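Local coordinates for mutual gliding-motility protein MglA (Myxococcus xanthus DK 1622, PDB 6H17) that acts as a GTP-binding and GTP-hydrolysing intracellular switch that coordinates social and adventurous gliding motility and controls the direction and speed of gliding, at residues 134-138 / 182-187. Sequence-based numbering, arbitrary orientation.
Sequences IPYVI and AVAKLV
Residues 134-138 run in an extended conformation, with Ile134 and Pro135 leading into a strand that begins at Tyr136, while 182-187 is regular alpha-helix with the i to i+4 bonds Leu186 N to Ala182 O (3.2 Å) and Val187 N to Val183 O (3.0 Å). The axes of strand 136-138 and helix segment 182-187 are nearly antiparallel, at 167° and 8.0 Å at closest approach, so the register runs in opposite senses: Pro135 CA lies 5.5 Å from Leu186 CA, and Val137 CA 6.0 Å from Val183 CA. The alternation of the extended chain turns the CA-to-CB bonds of Pro135 and Val137 toward the helix and that of Tyr136 away. The side-chain contacts are all apolar, burying 268 Å² summed over both segments. Pro135 rests on the later helical turn, its CB 3.7 Å from Leu186 CB and 3.8 Å from Val187 CG2. Val137, with chi1 t, directs CG2 at the preceding turn, 3.8 Å from Val183 CB and 4.1 Å from Ala182 CB. Leu186, in the mt rotamer, bridges the two, reaching forward along the strand to place CD1 4.1 Å from Val137 CG2 and, in van der Waals contact, 4.1 Å from Tyr136 N. Val183 (chi1 p) likewise sets CG2 4.2 Å from Pro135 O. Such packing of a C-terminal helix along the central sheet is characteristic of the Ras-like GTPase fold. Strand 136-141 lies between parallel strands 98-104 and 165-167; helix 176-193 spans this sheet face, Ala182 touching Tyr166, Val183 touching Val100, and Val187 reaching Cys13 and Ile15 of strand 10-18.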
ATOM      1  N   ILE A 134       9.953   8.336   2.736  1.00 22.93           N
ATOM      2  CA  ILE A 134       8.646   7.978   3.282  1.00 20.31           C
ATOM      3  C   ILE A 134       8.661   6.533   3.774  1.00 16.48           C
ATOM      4  O   ILE A 134       9.378   5.687   3.217  1.00 18.91           O
ATOM      5  CB  ILE A 134       7.563   8.226   2.215  1.00 21.13           C
ATOM      6  CG1 ILE A 134       6.157   8.266   2.812  1.00 30.74           C
ATOM      7  CG2 ILE A 134       7.628   7.177   1.142  1.00 20.64           C
ATOM      8  CD1 ILE A 134       5.076   8.590   1.781  1.00 40.86           C
ATOM      9  N   PRO A 135       7.899   6.201   4.814  1.00 15.24           N
ATOM     10  CA  PRO A 135       7.680   4.785   5.146  1.00 15.85           C
ATOM     11  C   PRO A 135       7.227   4.003   3.923  1.00 14.20           C
ATOM     12  O   PRO A 135       6.251   4.371   3.259  1.00 14.13           O
ATOM     13  CB  PRO A 135       6.588   4.854   6.213  1.00 14.89           C
ATOM     14  CG  PRO A 135       6.907   6.158   6.918  1.00 15.39           C
ATOM     15  CD  PRO A 135       7.267   7.094   5.811  1.00 14.86           C
ATOM     16  N   TYR A 136       7.940   2.914   3.623  1.00 14.06           N
ATOM     17  CA  TYR A 136       7.796   2.237   2.336  1.00 13.64           C
ATOM     18  C   TYR A 136       8.242   0.794   2.469  1.00 13.90           C
ATOM     19  O   TYR A 136       9.343   0.516   2.949  1.00 14.21           O
ATOM     20  CB  TYR A 136       8.630   2.985   1.284  1.00 15.28           C
ATOM     21  CG  TYR A 136       8.809   2.256  -0.025  1.00 14.91           C
ATOM     22  CD1 TYR A 136       7.749   1.626  -0.633  1.00 17.05           C
ATOM     23  CD2 TYR A 136      10.049   2.203  -0.654  1.00 16.84           C
ATOM     24  CE1 TYR A 136       7.901   0.934  -1.817  1.00 19.52           C
ATOM     25  CE2 TYR A 136      10.215   1.521  -1.858  1.00 18.43           C
ATOM     26  CZ  TYR A 136       9.126   0.888  -2.421  1.00 18.11           C
ATOM     27  OH  TYR A 136       9.225   0.188  -3.609  1.00 19.38           O
ATOM     28  N   VAL A 137       7.384  -0.121   2.042  1.00 12.10           N
ATOM     29  CA  VAL A 137       7.641  -1.558   2.052  1.00 11.92           C
ATOM     30  C   VAL A 137       7.272  -2.095   0.687  1.00 12.04           C
ATOM     31  O   VAL A 137       6.311  -1.624   0.066  1.00 12.72           O
ATOM     32  CB  VAL A 137       6.821  -2.257   3.150  1.00 13.67           C
ATOM     33  CG1 VAL A 137       6.957  -3.777   3.094  1.00 20.09           C
ATOM     34  CG2 VAL A 137       7.212  -1.706   4.533  1.00 16.79           C
ATOM     35  N   ILE A 138       8.022  -3.071   0.212  1.00 11.26           N
ATOM     36  CA  ILE A 138       7.745  -3.717  -1.068  1.00 11.40           C
ATOM     37  C   ILE A 138       7.312  -5.162  -0.844  1.00 10.31           C
ATOM     38  O   ILE A 138       7.880  -5.881  -0.006  1.00 12.52           O
ATOM     39  CB  ILE A 138       8.934  -3.615  -2.049  1.00 11.94           C
ATOM     40  CG1 ILE A 138       8.492  -4.091  -3.448  1.00 12.21           C
ATOM     41  CG2 ILE A 138      10.145  -4.369  -1.567  1.00 13.66           C
ATOM     42  CD1 ILE A 138       9.394  -3.558  -4.582  1.00 14.63           C
ATOM     43  N   ALA A 182       4.577  -4.136   8.953  1.00 12.49           N
ATOM     44  CA  ALA A 182       5.866  -3.475   8.754  1.00 13.50           C
ATOM     45  C   ALA A 182       5.676  -2.002   8.398  1.00 14.28           C
ATOM     46  O   ALA A 182       6.317  -1.123   8.980  1.00 14.89           O
ATOM     47  CB  ALA A 182       6.692  -4.201   7.689  1.00 15.33           C
ATOM     48  N   VAL A 183       4.803  -1.708   7.447  1.00 13.12           N
ATOM     49  CA  VAL A 183       4.627  -0.308   7.063  1.00 13.07           C
ATOM     50  C   VAL A 183       3.945   0.485   8.175  1.00 13.10           C
ATOM     51  O   VAL A 183       4.283   1.649   8.411  1.00 13.08           O
ATOM     52  CB  VAL A 183       3.922  -0.169   5.703  1.00 13.91           C
ATOM     53  CG1 VAL A 183       2.447  -0.473   5.807  1.00 15.23           C
ATOM     54  CG2 VAL A 183       4.161   1.250   5.147  1.00 14.86           C
ATOM     55  N   ALA A 184       2.997  -0.130   8.884  1.00 12.47           N
ATOM     56  CA  ALA A 184       2.310   0.576   9.960  1.00 13.69           C
ATOM     57  C   ALA A 184       3.270   0.942  11.078  1.00 14.40           C
ATOM     58  O   ALA A 184       3.196   2.050  11.631  1.00 15.15           O
ATOM     59  CB  ALA A 184       1.150  -0.254  10.510  1.00 14.14           C
ATOM     60  N   LYS A 185       4.208   0.048  11.403  1.00 14.40           N
ATOM     61  CA  LYS A 185       5.202   0.354  12.427  1.00 15.83           C
ATOM     62  C   LYS A 185       6.103   1.507  11.991  1.00 15.41           C
ATOM     63  O   LYS A 185       6.428   2.382  12.799  1.00 16.25           O
ATOM     64  CB  LYS A 185       6.011  -0.900  12.746  1.00 18.27           C
ATOM     65  CG  LYS A 185       7.068  -0.713  13.822  1.00 29.74           C
ATOM     66  CD  LYS A 185       7.700  -2.045  14.198  1.00 43.49           C
ATOM     67  CE  LYS A 185       8.685  -1.867  15.342  1.00 48.69           C
ATOM     68  NZ  LYS A 185       9.509  -3.085  15.579  1.00 52.26           N
ATOM     69  N   LEU A 186       6.519   1.533  10.719  1.00 14.91           N
ATOM     70  CA  LEU A 186       7.325   2.646  10.231  1.00 15.31           C
ATOM     71  C   LEU A 186       6.570   3.968  10.334  1.00 14.93           C
ATOM     72  O   LEU A 186       7.153   4.992  10.707  1.00 16.29           O
ATOM     73  CB  LEU A 186       7.750   2.398   8.785  1.00 16.08           C
ATOM     74  CG  LEU A 186       8.739   1.255   8.588  1.00 16.68           C
ATOM     75  CD1 LEU A 186       8.949   1.011   7.085  1.00 19.85           C
ATOM     76  CD2 LEU A 186      10.058   1.515   9.276  1.00 21.62           C
ATOM     77  N   VAL A 187       5.277   3.967  10.000  1.00 14.54           N
ATOM     78  CA  VAL A 187       4.468   5.180  10.101  1.00 15.23           C
ATOM     79  C   VAL A 187       4.363   5.630  11.551  1.00 16.66           C
ATOM     80  O   VAL A 187       4.501   6.819  11.858  1.00 18.53           O
ATOM     81  CB  VAL A 187       3.085   4.940   9.464  1.00 15.30           C
ATOM     82  CG1 VAL A 187       2.130   6.063   9.832  1.00 17.94           C
ATOM     83  CG2 VAL A 187       3.219   4.801   7.953  1.00 16.00           C
TER